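Local structure of endo-beta-1,2-glucanase (Talaromyces funiculosus, 6IMV) at residues A[308-316]-A[446-455]. The protein hydrolyses internal beta-1,2-glucosidic linkages of beta-1,2-glucans, as an endo-acting fungal glycoside hydrolase captured here in complex with sophorose. Residues are numbered along the deposited sequence; the frame is centred on the assembly and turned at random.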
# COMPACT_ATOMS: atom_id res chain seq x y z
N LYS A 308 -0.31 7.20 -0.86
CA LYS A 308 -1.48 8.08 -0.72
C LYS A 308 -2.19 8.29 -2.05
O LYS A 308 -3.40 8.48 -2.07
CB LYS A 308 -1.08 9.43 -0.10
CG LYS A 308 -0.26 10.34 -0.99
CD LYS A 308 0.38 11.49 -0.25
CE LYS A 308 1.01 12.51 -1.18
NZ LYS A 308 1.49 13.70 -0.44
N VAL A 309 -1.46 8.26 -3.17
CA VAL A 309 -2.03 8.60 -4.48
C VAL A 309 -2.98 7.49 -4.95
O VAL A 309 -3.80 7.74 -5.83
CB VAL A 309 -0.94 8.89 -5.54
CG1 VAL A 309 0.05 9.93 -5.04
CG2 VAL A 309 -0.23 7.63 -6.00
N LEU A 310 -2.88 6.30 -4.34
CA LEU A 310 -3.81 5.18 -4.61
C LEU A 310 -5.19 5.46 -4.01
O LEU A 310 -6.16 4.81 -4.41
CB LEU A 310 -3.27 3.88 -4.01
CG LEU A 310 -2.03 3.26 -4.65
CD1 LEU A 310 -1.47 2.17 -3.75
CD2 LEU A 310 -2.36 2.68 -6.03
N GLU A 311 -5.27 6.34 -3.01
CA GLU A 311 -6.45 6.42 -2.14
C GLU A 311 -7.18 7.76 -2.26
O GLU A 311 -8.34 7.84 -1.94
CB GLU A 311 -6.06 6.15 -0.69
CG GLU A 311 -5.37 4.80 -0.50
CD GLU A 311 -5.52 4.20 0.88
OE1 GLU A 311 -6.60 4.39 1.52
OE2 GLU A 311 -4.56 3.55 1.32
N MET A 312 -6.51 8.83 -2.71
CA MET A 312 -7.16 10.13 -2.88
C MET A 312 -6.71 10.73 -4.20
O MET A 312 -5.63 10.41 -4.69
CB MET A 312 -6.81 11.08 -1.73
CG MET A 312 -7.29 10.56 -0.38
SD MET A 312 -7.02 11.72 0.95
CE MET A 312 -8.39 12.86 0.72
N PRO A 313 -7.54 11.58 -4.84
CA PRO A 313 -7.28 12.05 -6.21
C PRO A 313 -6.21 13.16 -6.31
O PRO A 313 -6.47 14.22 -6.89
CB PRO A 313 -8.66 12.54 -6.65
CG PRO A 313 -9.31 13.04 -5.39
CD PRO A 313 -8.83 12.07 -4.32
N TYR A 314 -5.01 12.88 -5.81
CA TYR A 314 -3.86 13.74 -5.93
C TYR A 314 -3.56 14.07 -7.40
O TYR A 314 -3.15 15.18 -7.70
CB TYR A 314 -2.63 13.07 -5.28
CG TYR A 314 -2.61 13.17 -3.78
CD1 TYR A 314 -2.02 14.26 -3.16
CD2 TYR A 314 -3.19 12.20 -2.98
CE1 TYR A 314 -1.99 14.38 -1.79
CE2 TYR A 314 -3.18 12.31 -1.60
CZ TYR A 314 -2.58 13.40 -1.00
OH TYR A 314 -2.55 13.54 0.36
N TYR A 315 -3.76 13.11 -8.31
CA TYR A 315 -3.35 13.28 -9.71
C TYR A 315 -4.39 14.05 -10.53
O TYR A 315 -4.16 14.27 -11.71
CB TYR A 315 -3.00 11.93 -10.34
CG TYR A 315 -1.75 11.28 -9.78
CD1 TYR A 315 -0.89 11.97 -8.94
CD2 TYR A 315 -1.44 9.96 -10.08
CE1 TYR A 315 0.24 11.37 -8.41
CE2 TYR A 315 -0.30 9.35 -9.58
CZ TYR A 315 0.54 10.06 -8.74
OH TYR A 315 1.67 9.48 -8.22
N ASP A 316 -5.49 14.49 -9.89
CA ASP A 316 -6.40 15.49 -10.47
C ASP A 316 -5.71 16.86 -10.52
O ASP A 316 -6.15 17.73 -11.24
CB ASP A 316 -7.72 15.62 -9.70
CG ASP A 316 -8.67 14.45 -9.88
OD1 ASP A 316 -8.28 13.49 -10.53
OD2 ASP A 316 -9.80 14.52 -9.36
N GLY A 446 -5.89 2.36 -8.60
CA GLY A 446 -6.18 2.90 -7.27
C GLY A 446 -7.68 3.01 -7.04
O GLY A 446 -8.48 2.52 -7.88
N VAL A 447 -8.07 3.63 -5.92
CA VAL A 447 -9.49 3.86 -5.61
C VAL A 447 -9.80 5.36 -5.59
O VAL A 447 -10.88 5.77 -5.15
CB VAL A 447 -9.91 3.20 -4.28
CG1 VAL A 447 -9.80 1.68 -4.35
CG2 VAL A 447 -9.14 3.75 -3.08
N SER A 448 -8.89 6.19 -6.13
CA SER A 448 -9.03 7.65 -6.06
C SER A 448 -10.28 8.13 -6.81
O SER A 448 -10.88 9.15 -6.42
CB SER A 448 -7.79 8.35 -6.51
OG SER A 448 -7.50 8.09 -7.87
N GLY A 449 -10.66 7.42 -7.88
CA GLY A 449 -11.90 7.70 -8.62
C GLY A 449 -13.15 7.54 -7.75
O GLY A 449 -14.00 8.41 -7.70
N LEU A 450 -13.26 6.39 -7.08
CA LEU A 450 -14.35 6.14 -6.14
C LEU A 450 -14.35 7.19 -5.01
O LEU A 450 -15.41 7.70 -4.64
CB LEU A 450 -14.21 4.73 -5.58
CG LEU A 450 -14.66 3.61 -6.52
CD1 LEU A 450 -14.11 2.27 -6.08
CD2 LEU A 450 -16.18 3.57 -6.62
N VAL A 451 -13.17 7.50 -4.48
CA VAL A 451 -13.05 8.41 -3.36
C VAL A 451 -13.47 9.81 -3.82
O VAL A 451 -14.21 10.50 -3.12
CB VAL A 451 -11.63 8.37 -2.77
CG1 VAL A 451 -11.35 9.54 -1.84
CG2 VAL A 451 -11.38 7.04 -2.07
N SER A 452 -13.01 10.21 -5.01
CA SER A 452 -13.33 11.50 -5.61
C SER A 452 -14.86 11.66 -5.75
O SER A 452 -15.42 12.74 -5.49
CB SER A 452 -12.60 11.62 -6.94
OG SER A 452 -13.04 12.74 -7.65
N GLN A 453 -15.54 10.60 -6.17
CA GLN A 453 -17.00 10.64 -6.36
C GLN A 453 -17.69 11.00 -5.03
O GLN A 453 -18.55 11.89 -4.97
CB GLN A 453 -17.48 9.30 -6.89
CG GLN A 453 -18.97 9.26 -7.21
CD GLN A 453 -19.42 7.84 -7.45
OE1 GLN A 453 -18.60 6.94 -7.66
NE2 GLN A 453 -20.72 7.64 -7.42
N LYS A 454 -17.29 10.31 -3.96
CA LYS A 454 -17.91 10.46 -2.65
C LYS A 454 -17.51 11.81 -2.04
O LYS A 454 -18.33 12.48 -1.42
CB LYS A 454 -17.52 9.25 -1.78
CG LYS A 454 -18.25 9.12 -0.45
CD LYS A 454 -17.98 7.78 0.22
CE LYS A 454 -18.41 7.73 1.67
NZ LYS A 454 -19.86 7.95 1.83
N MET A 455 -16.25 12.22 -2.25
CA MET A 455 -15.78 13.53 -1.78
C MET A 455 -16.61 14.65 -2.42
O MET A 455 -16.99 15.62 -1.75
CB MET A 455 -14.30 13.74 -2.11
CG MET A 455 -13.36 12.90 -1.27
SD MET A 455 -11.62 13.26 -1.65
CE MET A 455 -11.35 14.68 -0.59
O HOH W 1 -5.55 6.48 -7.60
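Leu310 and Gly446 bring their backbones together where the loop 308-316 meets the start of helix 448-457, their CA atoms 4.2 Å apart. A single direct hydrogen bond joins the two segments: Val447 N, at the helix N-cap position, donates to Leu310 O over 2.7 Å, with an N-H...O angle of 167°. Gly446, at positive phi and with no side chain, can bring its CA close to that same carbonyl oxygen. One residue earlier, Val309 O accepts a hydrogen bond from a water that also bonds to Ser448 OG. The serine hydroxyl lies between its own backbone N and carbonyl carbon, which turns it to this water, while its CB rests 3.5 Å from the carbonyl carbon of Met312.

Further along the helix the contact becomes mostly apolar. The exception is the carbonyl of Glu311: Val451 CG2 sits 3.1 Å from Glu311 O, and this buried oxygen finds no hydrogen-bonding partner. Pro313, centre of an inverse gamma turn, presents its ring to the helix: CG meets Ser452 CB at 3.9 Å, and CD lies 4.0 Å from Met455 SD. The side chains of Met312 and Met455 cross at about a right angle. Each bends at its last torsion (chi3 79° and 85°), and the two methyls touch, Met312 CE to Met455 CE 3.7 Å. Phe464 packs on both methionines. Tyr461 OH bonds Asp316 OD2 and its side chain touches Ser452, so helix 461-475 reaches both segments.

The example illustrates a loop docked on a helix N-terminus, polar at the cap and mostly apolar beyond. Helices 80-94, 163-182, 252-261 and 461-475 pack around it, consistent with the (alpha/alpha)6-barrel of this family; the Glu311 side chain lies about 11 Å from bound glucose residues, near the sugar-binding region but not part of it.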